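Local coordinates for protein 3-dehydroquinate dehydratase (Thermus thermophilus, PDB 2UYG) that probably catalyses the trans-dehydration of 3-dehydroquinate to 3-dehydroshikimate through an enolate intermediate, the third step of chorismate biosynthesis, as a type II dehydroquinase, at residues V96-T101 and L129-A134; M1-N6 and G43-Q48; Q61-G66 and A90-V95; N9-G14 and Q48-G53. All blocks are in the same frame, centred on the assembly; numbering follows the deposited sequence.

Contact 1 (V96-T101 and L129-A134); sequences VEVHLT and LSYKLA
Val98 on strand 96-99 points its side chain into helix 129-134, and its two methyls divide the helix face between them. The side chain forks at CB into CG1 and CG2. CG1 stands anti to the backbone N (chi1 151°) and lies over the centre of the Tyr131 ring. This is a CH-pi contact, with Val98 CG1 3.6 Å from the Tyr131 centroid. CG2 turns the other way, to Ala134, whose CB is 3.6 Å from Val98 CG2. Val98 CG2 also rests 3.5 Å from Ser130 O. Two residues earlier, Val96 CG1 meets Ala134 CB at 3.9 Å. At the other end, Leu100 CD2 reaches the edge of the Tyr131 ring near its plane.

One polar bond joins the two segments. Ser130 OG donates to His99 O at 2.8 Å, from above the carbonyl plane. His99 is the predicted proton donor, and its side chain points away from the helix. There His99 NE2 donates to Glu97 OE1 at 2.6 Å, in the ring plane and to the anti lone pair. Glu97 is held in turn by Ser113 and Thr115. Tyr131 OH bonds Asn73, a predicted substrate-binding residue. The axes of strand 96-99 and helix segment 129-134 run nearly antiparallel, at 161°. The strand lies between strands 69-73 and 121-124 of the parallel sheet, and helix 129-140 packs on one face of it, with Tyr131 also touching helix 26-39.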
loop_
_atom_site.group_PDB
_atom_site.type_symbol
_atom_site.label_atom_id
_atom_site.label_comp_id
_atom_site.label_asym_id
_atom_site.label_seq_id
_atom_site.Cartn_x
_atom_site.Cartn_y
_atom_site.Cartn_z
ATOM N N VAL A 96 5.418 -30.709 8.357
ATOM C CA VAL A 96 5.412 -30.513 6.944
ATOM C C VAL A 96 3.990 -30.037 6.531
ATOM O O VAL A 96 3.035 -30.662 6.872
ATOM C CB VAL A 96 5.707 -31.787 6.153
ATOM C CG1 VAL A 96 5.801 -31.450 4.669
ATOM C CG2 VAL A 96 7.081 -32.433 6.604
ATOM N N GLU A 97 3.913 -28.899 5.847
ATOM C CA GLU A 97 2.658 -28.273 5.445
ATOM C C GLU A 97 2.377 -28.811 4.059
ATOM O O GLU A 97 3.211 -28.767 3.225
ATOM C CB GLU A 97 2.788 -26.742 5.416
ATOM C CG GLU A 97 1.527 -26.069 5.002
ATOM C CD GLU A 97 1.534 -24.537 5.123
ATOM O OE1 GLU A 97 1.087 -23.824 4.156
ATOM O OE2 GLU A 97 1.983 -24.048 6.147
ATOM N N VAL A 98 1.198 -29.286 3.829
ATOM C CA VAL A 98 0.776 -29.886 2.566
ATOM C C VAL A 98 -0.494 -29.236 2.073
ATOM O O VAL A 98 -1.380 -28.862 2.870
ATOM C CB VAL A 98 0.658 -31.421 2.942
ATOM C CG1 VAL A 98 -0.275 -32.141 2.200
ATOM C CG2 VAL A 98 2.067 -32.043 2.842
ATOM N N HIS A 99 -0.637 -29.079 0.745
ATOM C CA HIS A 99 -1.947 -28.644 0.160
ATOM C C HIS A 99 -2.148 -29.404 -1.130
ATOM O O HIS A 99 -1.183 -29.584 -1.853
ATOM C CB HIS A 99 -1.986 -27.158 -0.191
ATOM C CG HIS A 99 -1.527 -26.282 0.905
ATOM N ND1 HIS A 99 -2.393 -25.756 1.848
ATOM C CD2 HIS A 99 -0.282 -25.904 1.279
ATOM C CE1 HIS A 99 -1.694 -25.038 2.705
ATOM N NE2 HIS A 99 -0.410 -25.115 2.392
ATOM N N LEU A 100 -3.378 -29.790 -1.410
ATOM C CA LEU A 100 -3.749 -30.485 -2.599
ATOM C C LEU A 100 -3.518 -29.653 -3.842
ATOM O O LEU A 100 -3.048 -30.178 -4.836
ATOM C CB LEU A 100 -5.240 -30.785 -2.571
ATOM C CG LEU A 100 -5.618 -31.724 -1.406
ATOM C CD1 LEU A 100 -7.034 -31.373 -1.020
ATOM C CD2 LEU A 100 -5.455 -33.152 -1.818
ATOM N N THR A 101 -3.900 -28.380 -3.752
ATOM C CA THR A 101 -3.906 -27.469 -4.882
ATOM C C THR A 101 -2.746 -26.564 -4.794
ATOM O O THR A 101 -2.122 -26.439 -3.750
ATOM C CB THR A 101 -5.177 -26.522 -4.924
ATOM O OG1 THR A 101 -5.260 -25.696 -3.742
ATOM C CG2 THR A 101 -6.444 -27.288 -4.988
ATOM N N LEU A 129 -1.117 -36.793 -3.865
ATOM C CA LEU A 129 0.315 -37.003 -3.882
ATOM C C LEU A 129 1.109 -35.966 -3.104
ATOM O O LEU A 129 2.253 -36.215 -2.828
ATOM C CB LEU A 129 0.767 -37.042 -5.362
ATOM C CG LEU A 129 0.283 -38.309 -6.059
ATOM C CD1 LEU A 129 0.434 -38.130 -7.535
ATOM C CD2 LEU A 129 1.081 -39.541 -5.600
ATOM N N SER A 130 0.580 -34.784 -2.771
ATOM C CA SER A 130 1.329 -33.880 -1.856
ATOM C C SER A 130 1.545 -34.574 -0.507
ATOM O O SER A 130 2.550 -34.291 0.180
ATOM C CB SER A 130 0.582 -32.542 -1.528
ATOM O OG SER A 130 0.237 -31.827 -2.656
ATOM N N TYR A 131 0.554 -35.392 -0.094
ATOM C CA TYR A 131 0.671 -36.169 1.171
ATOM C C TYR A 131 1.722 -37.218 1.051
ATOM O O TYR A 131 2.623 -37.391 1.931
ATOM C CB TYR A 131 -0.688 -36.778 1.643
ATOM C CG TYR A 131 -1.679 -35.738 2.057
ATOM C CD1 TYR A 131 -2.354 -34.929 1.083
ATOM C CD2 TYR A 131 -2.031 -35.558 3.416
ATOM C CE1 TYR A 131 -3.325 -33.917 1.478
ATOM C CE2 TYR A 131 -3.012 -34.610 3.789
ATOM C CZ TYR A 131 -3.632 -33.789 2.816
ATOM O OH TYR A 131 -4.566 -32.900 3.231
ATOM N N LYS A 132 1.683 -37.887 -0.076
ATOM C CA LYS A 132 2.755 -38.883 -0.408
ATOM C C LYS A 132 4.119 -38.358 -0.256
ATOM O O LYS A 132 5.008 -38.973 0.415
ATOM C CB LYS A 132 2.637 -39.346 -1.861
ATOM C CG LYS A 132 2.832 -40.810 -2.027
ATOM C CD LYS A 132 4.089 -41.289 -2.631
ATOM C CE LYS A 132 3.791 -42.109 -3.853
ATOM N NZ LYS A 132 4.425 -43.369 -3.750
ATOM N N LEU A 133 4.346 -37.249 -0.956
ATOM C CA LEU A 133 5.676 -36.699 -0.933
ATOM C C LEU A 133 6.139 -36.276 0.473
ATOM O O LEU A 133 7.378 -36.399 0.810
ATOM C CB LEU A 133 5.847 -35.486 -1.869
ATOM C CG LEU A 133 5.399 -35.380 -3.330
ATOM C CD1 LEU A 133 6.070 -34.199 -4.060
ATOM C CD2 LEU A 133 5.334 -36.581 -4.163
ATOM N N ALA A 134 5.180 -35.770 1.284
ATOM C CA ALA A 134 5.522 -35.439 2.688
ATOM C C ALA A 134 6.007 -36.698 3.421
ATOM O O ALA A 134 6.917 -36.635 4.199
ATOM C CB ALA A 134 4.319 -34.842 3.439
#

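Contact 2 (M1-N6 and G43-Q48); sequences MVLILN and GVVFRQ
Phe46 CG is anti to its backbone N (chi1 -170°), which turns the ring toward Ile4, whose CG2 is also anti to its own N. Ile4 CG2 lies 3.6 Å from Phe46 CD1, and the two side chains approach at a slant. The end of the Asn6 side chain lies over one face of the same ring. The other side of the sheet carries Leu3, Val45, Leu5 and Arg47. Here Leu3 CD2 touches Val45 CG1 at 3.8 Å and Arg47 CD at 3.7 Å, while Leu5 CD2 reaches Arg47 CB. Strands 2-6 and 44-48 run parallel, 4.6 Å apart at closest approach, and helix 26-39 connects them as a beta-alpha-beta unit. Their ladder includes Ile4 N to Val45 O at 2.8 Å and Arg47 N to Ile4 O at 2.9 Å. The last rung, Asn6 N to Arg47 O, is weak. An alanine at Phe46 would probably leave Ile4 CG2 and the end of the Asn6 side chain without the ring they pack on, and open a gap beneath helix 26-39, where Phe46 also touches Leu26 and Glu30. On the opposite face, Leu5 and Arg47 pack against Trp58 of helix 52-61.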
loop_
_atom_site.group_PDB
_atom_site.type_symbol
_atom_site.label_atom_id
_atom_site.label_comp_id
_atom_site.label_asym_id
_atom_site.label_seq_id
_atom_site.Cartn_x
_atom_site.Cartn_y
_atom_site.Cartn_z
ATOM N N MET A 1 6.133 -42.973 14.389
ATOM C CA MET A 1 4.789 -42.801 13.912
ATOM C C MET A 1 4.551 -41.332 13.491
ATOM O O MET A 1 5.139 -40.414 14.125
ATOM C CB MET A 1 3.919 -43.131 15.088
ATOM C CG MET A 1 2.490 -43.467 14.733
ATOM S SD MET A 1 1.987 -44.809 15.887
ATOM C CE MET A 1 2.326 -46.292 14.642
ATOM N N VAL A 2 3.687 -41.113 12.484
ATOM C CA VAL A 2 3.396 -39.742 12.012
ATOM C C VAL A 2 1.906 -39.383 12.017
ATOM O O VAL A 2 1.130 -40.151 11.590
ATOM C CB VAL A 2 4.097 -39.403 10.700
ATOM C CG1 VAL A 2 4.487 -40.594 10.030
ATOM C CG2 VAL A 2 3.225 -38.613 9.727
ATOM N N LEU A 3 1.582 -38.159 12.438
ATOM C CA LEU A 3 0.223 -37.667 12.516
ATOM C C LEU A 3 -0.004 -36.744 11.327
ATOM O O LEU A 3 0.784 -35.825 11.139
ATOM C CB LEU A 3 0.010 -36.825 13.819
ATOM C CG LEU A 3 -1.192 -36.794 14.775
ATOM C CD1 LEU A 3 -1.387 -35.417 15.542
ATOM C CD2 LEU A 3 -2.560 -37.346 14.375
ATOM N N ILE A 4 -1.108 -36.961 10.628
ATOM C CA ILE A 4 -1.540 -36.241 9.439
ATOM C C ILE A 4 -2.816 -35.515 9.856
ATOM O O ILE A 4 -3.732 -36.149 10.233
ATOM C CB ILE A 4 -1.883 -37.197 8.252
ATOM C CG1 ILE A 4 -0.675 -38.080 7.929
ATOM C CG2 ILE A 4 -2.302 -36.427 7.008
ATOM C CD1 ILE A 4 -0.918 -38.984 6.763
ATOM N N LEU A 5 -2.806 -34.191 9.872
ATOM C CA LEU A 5 -3.897 -33.379 10.414
ATOM C C LEU A 5 -4.371 -32.499 9.353
ATOM O O LEU A 5 -3.534 -31.883 8.700
ATOM C CB LEU A 5 -3.432 -32.461 11.523
ATOM C CG LEU A 5 -2.791 -33.190 12.671
ATOM C CD1 LEU A 5 -2.313 -32.218 13.763
ATOM C CD2 LEU A 5 -3.701 -34.223 13.196
ATOM N N ASN A 6 -5.705 -32.352 9.277
ATOM C CA ASN A 6 -6.414 -31.666 8.236
ATOM C C ASN A 6 -7.448 -30.712 8.832
ATOM O O ASN A 6 -8.165 -31.095 9.730
ATOM C CB ASN A 6 -7.134 -32.657 7.357
ATOM C CG ASN A 6 -6.225 -33.639 6.749
ATOM O OD1 ASN A 6 -6.120 -34.784 7.237
ATOM N ND2 ASN A 6 -5.571 -33.244 5.635
ATOM N N GLY A 43 4.120 -45.826 10.398
ATOM C CA GLY A 43 2.793 -45.891 10.932
ATOM C C GLY A 43 2.134 -44.536 10.755
ATOM O O GLY A 43 2.744 -43.521 11.086
ATOM N N VAL A 44 0.940 -44.488 10.200
ATOM C CA VAL A 44 0.183 -43.224 10.121
ATOM C C VAL A 44 -1.130 -43.179 10.890
ATOM O O VAL A 44 -1.873 -44.123 10.933
ATOM C CB VAL A 44 -0.073 -42.700 8.602
ATOM C CG1 VAL A 44 1.105 -42.866 7.718
ATOM C CG2 VAL A 44 -1.134 -43.348 7.977
ATOM N N VAL A 45 -1.458 -41.977 11.373
ATOM C CA VAL A 45 -2.795 -41.667 11.875
ATOM C C VAL A 45 -3.220 -40.354 11.295
ATOM O O VAL A 45 -2.447 -39.345 11.261
ATOM C CB VAL A 45 -2.789 -41.612 13.421
ATOM C CG1 VAL A 45 -1.597 -40.979 13.821
ATOM C CG2 VAL A 45 -3.942 -40.872 14.019
ATOM N N PHE A 46 -4.465 -40.343 10.917
ATOM C CA PHE A 46 -5.016 -39.332 10.048
ATOM C C PHE A 46 -6.232 -38.748 10.727
ATOM O O PHE A 46 -7.106 -39.481 11.076
ATOM C CB PHE A 46 -5.468 -40.033 8.738
ATOM C CG PHE A 46 -5.858 -39.081 7.607
ATOM C CD1 PHE A 46 -4.995 -38.822 6.600
ATOM C CD2 PHE A 46 -7.136 -38.542 7.544
ATOM C CE1 PHE A 46 -5.334 -38.007 5.570
ATOM C CE2 PHE A 46 -7.498 -37.695 6.514
ATOM C CZ PHE A 46 -6.595 -37.430 5.519
ATOM N N ARG A 47 -6.310 -37.428 10.846
ATOM C CA ARG A 47 -7.410 -36.759 11.516
ATOM C C ARG A 47 -7.768 -35.410 10.744
ATOM O O ARG A 47 -6.902 -34.768 10.016
ATOM C CB ARG A 47 -7.055 -36.479 12.948
ATOM C CG ARG A 47 -6.724 -37.673 13.840
ATOM C CD ARG A 47 -6.153 -37.387 15.261
ATOM N NE ARG A 47 -6.128 -38.612 16.128
ATOM C CZ ARG A 47 -6.579 -39.942 15.805
ATOM N NH1 ARG A 47 -7.005 -40.366 14.597
ATOM N NH2 ARG A 47 -6.570 -40.904 16.698
ATOM N N GLN A 48 -9.035 -35.039 10.837
ATOM C CA GLN A 48 -9.578 -33.845 10.266
ATOM C C GLN A 48 -10.587 -33.206 11.236
ATOM O O GLN A 48 -11.302 -33.945 11.926
ATOM C CB GLN A 48 -10.327 -34.192 8.985
ATOM C CG GLN A 48 -10.748 -32.896 8.165
ATOM C CD GLN A 48 -12.153 -32.342 8.441
ATOM O OE1 GLN A 48 -13.011 -33.024 8.930
ATOM N NE2 GLN A 48 -12.340 -31.049 8.202
#

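Contact 3 (Q61-G66 and A90-V95); sequences QAHQEG and AQPLPV
The apolar contacts centre on Leu93 and His63. Leu93 CG is anti to its own carbonyl carbon (chi1 -60°), which turns CG to His63 CB; beyond it the two methyls part. Leu93 CD2 lies 3.6 Å from His63 CB, and Leu93 CD1 lies 3.9 Å from Ala62 CB. An alanine at Leu93 would probably leave His63 CB and Ala62 CB without these methyl partners and open a gap between the two loops.

The ring contact is CH-pi. Pro92 CD sits over one face of the His63 imidazole, displaced toward the rim, 3.9 Å from the ring centroid. The two side chains cross at about a right angle.

The polar link runs through a water. His63 N donates to it at 2.7 Å, and the water lies 2.8 Å from Gln91 OE1, within hydrogen-bonding distance. Gln91 also ties its own loop together. Leu93 N donates to Gln91 OE1 at 3.0 Å, from above the amide carbonyl plane, and Gln91 NE2 donates to Leu93 O at 3.1 Å. The same NE2 bonds Ile88 O at the end of helix 82-89.

The contact joins the loops that lead into neighbouring strands 69-73 and 95-99. Carbon packing and one bridging water carry it, without a direct polar bond or a charge pair between the segments. The fit therefore probably depends on shape and on that water more than on bond direction.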
loop_
_atom_site.group_PDB
_atom_site.type_symbol
_atom_site.label_atom_id
_atom_site.label_comp_id
_atom_site.label_asym_id
_atom_site.label_seq_id
_atom_site.Cartn_x
_atom_site.Cartn_y
_atom_site.Cartn_z
ATOM N N GLN A 61 -0.450 -31.538 21.377
ATOM C CA GLN A 61 -0.360 -32.753 22.253
ATOM C C GLN A 61 0.383 -33.858 21.412
ATOM O O GLN A 61 0.749 -34.861 21.947
ATOM C CB GLN A 61 -1.824 -33.215 22.705
ATOM C CG GLN A 61 -2.193 -33.866 24.213
ATOM C CD GLN A 61 -2.733 -32.766 25.292
ATOM O OE1 GLN A 61 -1.957 -31.919 25.783
ATOM N NE2 GLN A 61 -4.048 -32.779 25.588
ATOM N N ALA A 62 0.592 -33.707 20.102
ATOM C CA ALA A 62 1.122 -34.809 19.280
ATOM C C ALA A 62 2.399 -35.552 19.787
ATOM O O ALA A 62 2.469 -36.804 19.764
ATOM C CB ALA A 62 1.311 -34.392 17.852
ATOM N N HIS A 63 3.384 -34.817 20.266
ATOM C CA HIS A 63 4.618 -35.396 20.760
ATOM C C HIS A 63 4.376 -36.232 22.030
ATOM O O HIS A 63 5.058 -37.185 22.226
ATOM C CB HIS A 63 5.700 -34.352 21.054
ATOM C CG HIS A 63 5.399 -33.482 22.241
ATOM N ND1 HIS A 63 5.976 -33.694 23.485
ATOM C CD2 HIS A 63 4.535 -32.438 22.387
ATOM C CE1 HIS A 63 5.515 -32.770 24.323
ATOM N NE2 HIS A 63 4.684 -31.969 23.666
ATOM N N GLN A 64 3.422 -35.833 22.863
ATOM C CA GLN A 64 3.053 -36.530 24.108
ATOM C C GLN A 64 2.345 -37.852 23.816
ATOM O O GLN A 64 2.404 -38.804 24.617
ATOM C CB GLN A 64 2.107 -35.666 25.014
ATOM C CG GLN A 64 2.720 -34.684 25.944
ATOM C CD GLN A 64 1.717 -34.010 26.917
ATOM O OE1 GLN A 64 1.202 -32.970 26.617
ATOM N NE2 GLN A 64 1.472 -34.626 28.075
ATOM N N GLU A 65 1.660 -37.916 22.683
ATOM C CA GLU A 65 1.129 -39.182 22.188
ATOM C C GLU A 65 2.145 -40.090 21.557
ATOM O O GLU A 65 1.768 -41.151 21.118
ATOM C CB GLU A 65 0.024 -38.930 21.176
ATOM C CG GLU A 65 -1.336 -38.669 21.832
ATOM C CD GLU A 65 -2.291 -37.755 21.047
ATOM O OE1 GLU A 65 -2.833 -38.107 20.016
ATOM O OE2 GLU A 65 -2.535 -36.629 21.509
ATOM N N GLY A 66 3.429 -39.700 21.464
ATOM C CA GLY A 66 4.428 -40.548 20.810
ATOM C C GLY A 66 4.731 -40.361 19.319
ATOM O O GLY A 66 5.633 -41.012 18.786
ATOM N N ALA A 90 5.268 -24.107 19.309
ATOM C CA ALA A 90 5.289 -24.335 20.742
ATOM C C ALA A 90 5.568 -25.754 21.066
ATOM O O ALA A 90 5.523 -26.052 22.225
ATOM C CB ALA A 90 3.976 -23.936 21.370
ATOM N N GLN A 91 5.831 -26.608 20.052
ATOM C CA GLN A 91 6.019 -28.051 20.177
ATOM C C GLN A 91 7.221 -28.555 19.359
ATOM O O GLN A 91 7.668 -27.904 18.432
ATOM C CB GLN A 91 4.708 -28.785 19.810
ATOM C CG GLN A 91 4.114 -28.702 18.396
ATOM C CD GLN A 91 4.919 -29.485 17.448
ATOM O OE1 GLN A 91 5.112 -30.679 17.677
ATOM N NE2 GLN A 91 5.524 -28.812 16.427
ATOM N N PRO A 92 7.808 -29.680 19.739
ATOM C CA PRO A 92 9.128 -30.054 19.216
ATOM C C PRO A 92 9.195 -30.826 17.844
ATOM O O PRO A 92 10.272 -30.949 17.227
ATOM C CB PRO A 92 9.701 -30.857 20.405
ATOM C CG PRO A 92 8.541 -31.657 20.865
ATOM C CD PRO A 92 7.333 -30.657 20.743
ATOM N N LEU A 93 8.057 -31.267 17.336
ATOM C CA LEU A 93 8.022 -32.137 16.206
ATOM C C LEU A 93 8.221 -31.344 14.888
ATOM O O LEU A 93 7.836 -30.158 14.766
ATOM C CB LEU A 93 6.692 -32.899 16.173
ATOM C CG LEU A 93 6.269 -33.823 17.328
ATOM C CD1 LEU A 93 5.115 -34.671 16.903
ATOM C CD2 LEU A 93 7.393 -34.691 17.948
ATOM N N PRO A 94 8.880 -31.954 13.940
ATOM C CA PRO A 94 8.906 -31.404 12.583
ATOM C C PRO A 94 7.502 -31.388 11.990
ATOM O O PRO A 94 6.837 -32.425 12.064
ATOM C CB PRO A 94 9.718 -32.446 11.805
ATOM C CG PRO A 94 9.705 -33.619 12.648
ATOM C CD PRO A 94 9.726 -33.141 14.071
ATOM N N VAL A 95 7.123 -30.283 11.366
ATOM C CA VAL A 95 5.840 -30.160 10.733
ATOM C C VAL A 95 6.035 -29.884 9.197
ATOM O O VAL A 95 6.797 -28.992 8.814
ATOM C CB VAL A 95 5.086 -29.044 11.356
ATOM C CG1 VAL A 95 3.728 -28.906 10.717
ATOM C CG2 VAL A 95 4.919 -29.243 12.866
HETATM O O HOH W 1 3.611 -32.208 19.438
#

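Contact 4 (N9-G14 and Q48-G53); sequences NLNLLG and QTNYEG
Asn9 and Asn50 bring their CA atoms to 6.3 Å where the loop with a short 3-10 segment at Leu10-Asn11 passes the loop before helix 52-61. Asn9 N donates a nearly straight hydrogen bond to Asn50 OD1, 2.8 Å long with an N-H...O angle of 162°. Asn50 OD1 also takes a weak bond from Gln48 NE2 at 3.4 Å. The stronger partner of Gln48 NE2 is Gly7 O.

Asn11 lies across the end of Gln48 at a slant, the amide planes 15° apart, and Asn11 CB is 3.4 Å from Gln48 OE1. Asn11 OD1 is 3.3 Å from Gln48 NE2. It is equally 3.3 Å from Asn50 OD1, where two acceptors face each other without a bond. The Asn11 and Asn50 side chains cross at about a right angle. Farther on, Tyr51 N donates to Thr49 OG1 at 2.9 Å. This ST turn leads into helix 52-61, with Tyr51 at the N-cap position.

A neighbouring subunit completes the polar cluster. Its Gln60 bonds Asn9, Asn11 and Asn50, and its Glu57 accepts from Asn50 ND2. Within the chain the cluster is made of amides and a backbone N-H; the neighbouring subunit adds the Glu57 carboxylate. Asn50 OD1 is shared by a backbone N-H, a weak amide donor and Gln60 of that subunit. The contact thus ties two loops of one chain to each other and to a neighbouring subunit.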
loop_
_atom_site.group_PDB
_atom_site.type_symbol
_atom_site.label_atom_id
_atom_site.label_comp_id
_atom_site.label_asym_id
_atom_site.label_seq_id
_atom_site.Cartn_x
_atom_site.Cartn_y
_atom_site.Cartn_z
ATOM N N ASN A 9 -13.258 -27.891 6.113
ATOM C CA ASN A 9 -13.785 -28.264 4.808
ATOM C C ASN A 9 -13.150 -29.484 4.079
ATOM O O ASN A 9 -13.635 -29.949 3.027
ATOM C CB ASN A 9 -13.796 -27.046 3.890
ATOM C CG ASN A 9 -14.510 -25.905 4.512
ATOM O OD1 ASN A 9 -15.760 -25.970 4.794
ATOM N ND2 ASN A 9 -13.748 -24.829 4.780
ATOM N N LEU A 10 -12.044 -29.980 4.554
ATOM C CA LEU A 10 -11.486 -31.098 3.786
ATOM C C LEU A 10 -12.329 -32.367 3.956
ATOM O O LEU A 10 -12.161 -33.319 3.182
ATOM C CB LEU A 10 -10.014 -31.308 4.098
ATOM C CG LEU A 10 -9.065 -30.184 3.598
ATOM C CD1 LEU A 10 -7.941 -30.128 4.549
ATOM C CD2 LEU A 10 -8.457 -30.556 2.165
ATOM N N ASN A 11 -13.212 -32.403 4.952
ATOM C CA ASN A 11 -14.210 -33.500 5.039
ATOM C C ASN A 11 -15.050 -33.647 3.839
ATOM O O ASN A 11 -15.591 -34.742 3.598
ATOM C CB ASN A 11 -15.096 -33.426 6.304
ATOM C CG ASN A 11 -15.714 -32.037 6.515
ATOM O OD1 ASN A 11 -15.046 -31.048 6.324
ATOM N ND2 ASN A 11 -16.981 -31.977 6.860
ATOM N N LEU A 12 -15.197 -32.586 3.022
ATOM C CA LEU A 12 -16.112 -32.634 1.876
ATOM C C LEU A 12 -15.425 -32.917 0.517
ATOM O O LEU A 12 -16.051 -32.774 -0.532
ATOM C CB LEU A 12 -16.965 -31.390 1.783
ATOM C CG LEU A 12 -17.824 -30.964 2.973
ATOM C CD1 LEU A 12 -18.648 -29.701 2.555
ATOM C CD2 LEU A 12 -18.699 -32.087 3.610
ATOM N N LEU A 13 -14.157 -33.328 0.528
ATOM C CA LEU A 13 -13.465 -33.631 -0.724
ATOM C C LEU A 13 -14.277 -34.695 -1.447
ATOM O O LEU A 13 -14.849 -35.592 -0.804
ATOM C CB LEU A 13 -12.062 -34.157 -0.456
ATOM C CG LEU A 13 -10.761 -33.400 -0.771
ATOM C CD1 LEU A 13 -10.861 -31.899 -0.957
ATOM C CD2 LEU A 13 -9.808 -33.725 0.337
ATOM N N GLY A 14 -14.334 -34.610 -2.773
ATOM C CA GLY A 14 -15.220 -35.500 -3.524
ATOM C C GLY A 14 -16.266 -34.693 -4.209
ATOM O O GLY A 14 -16.224 -34.658 -5.426
ATOM N N GLN A 48 -9.035 -35.039 10.837
ATOM C CA GLN A 48 -9.578 -33.845 10.266
ATOM C C GLN A 48 -10.587 -33.206 11.236
ATOM O O GLN A 48 -11.302 -33.945 11.926
ATOM C CB GLN A 48 -10.327 -34.192 8.985
ATOM C CG GLN A 48 -10.748 -32.896 8.165
ATOM C CD GLN A 48 -12.153 -32.342 8.441
ATOM O OE1 GLN A 48 -13.011 -33.024 8.930
ATOM N NE2 GLN A 48 -12.340 -31.049 8.202
ATOM N N THR A 49 -10.643 -31.848 11.253
ATOM C CA THR A 49 -11.671 -31.053 11.951
ATOM C C THR A 49 -11.962 -29.682 11.244
ATOM O O THR A 49 -11.156 -29.092 10.544
ATOM C CB THR A 49 -11.157 -30.796 13.372
ATOM O OG1 THR A 49 -11.955 -29.846 13.985
ATOM C CG2 THR A 49 -9.771 -30.007 13.334
ATOM N N ASN A 50 -13.103 -29.125 11.536
ATOM C CA ASN A 50 -13.444 -27.816 11.054
ATOM C C ASN A 50 -13.123 -26.710 12.110
ATOM O O ASN A 50 -13.365 -25.548 11.808
ATOM C CB ASN A 50 -14.916 -27.782 10.735
ATOM C CG ASN A 50 -15.287 -28.639 9.506
ATOM O OD1 ASN A 50 -14.668 -28.533 8.446
ATOM N ND2 ASN A 50 -16.314 -29.497 9.663
ATOM N N TYR A 51 -12.595 -27.107 13.300
ATOM C CA TYR A 51 -12.358 -26.222 14.421
ATOM C C TYR A 51 -10.872 -25.900 14.657
ATOM O O TYR A 51 -10.027 -26.788 14.829
ATOM C CB TYR A 51 -12.848 -26.794 15.734
ATOM C CG TYR A 51 -14.346 -26.862 15.903
ATOM C CD1 TYR A 51 -14.962 -26.041 16.794
ATOM C CD2 TYR A 51 -15.127 -27.827 15.198
ATOM C CE1 TYR A 51 -16.303 -26.108 16.986
ATOM C CE2 TYR A 51 -16.460 -27.876 15.371
ATOM C CZ TYR A 51 -17.047 -27.030 16.283
ATOM O OH TYR A 51 -18.362 -27.079 16.544
ATOM N N GLU A 52 -10.580 -24.625 14.633
ATOM C CA GLU A 52 -9.206 -24.123 14.752
ATOM C C GLU A 52 -8.593 -24.624 16.059
ATOM O O GLU A 52 -7.452 -25.133 16.124
ATOM C CB GLU A 52 -9.257 -22.593 14.731
ATOM C CG GLU A 52 -7.959 -21.946 15.236
ATOM C CD GLU A 52 -7.945 -20.433 15.180
ATOM O OE1 GLU A 52 -8.883 -19.850 15.800
ATOM O OE2 GLU A 52 -6.994 -19.862 14.544
ATOM N N GLY A 53 -9.386 -24.479 17.105
ATOM C CA GLY A 53 -9.077 -25.010 18.413
ATOM C C GLY A 53 -8.670 -26.485 18.466
ATOM O O GLY A 53 -7.722 -26.829 19.183
#

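Contacts 1 and 2 reach the same parallel sheet, their centres about 13 Å apart. They touch where Tyr131 CD2 packs on Ile4 CG2 at 3.7 Å. Contacts 2 and 4 interleave along the chain: Gln48 belongs to both, and Asn6 O lies 3.0 Å from Thr49 N, a probable hydrogen bond. Contact 4 also meets contact 1, with Leu10 CD2 3.6 Å from Leu100 CD1. That junction lies beside the predicted substrate site, and glycerol, probably from the crystallisation liquor, lies about 3 Å from the His99 side chain and about 4 Å from that of Leu10. Contact 3 lies about 19 Å from contact 1 but about 12 Å from contact 2 between centres, touching it through Ala62 and Leu3.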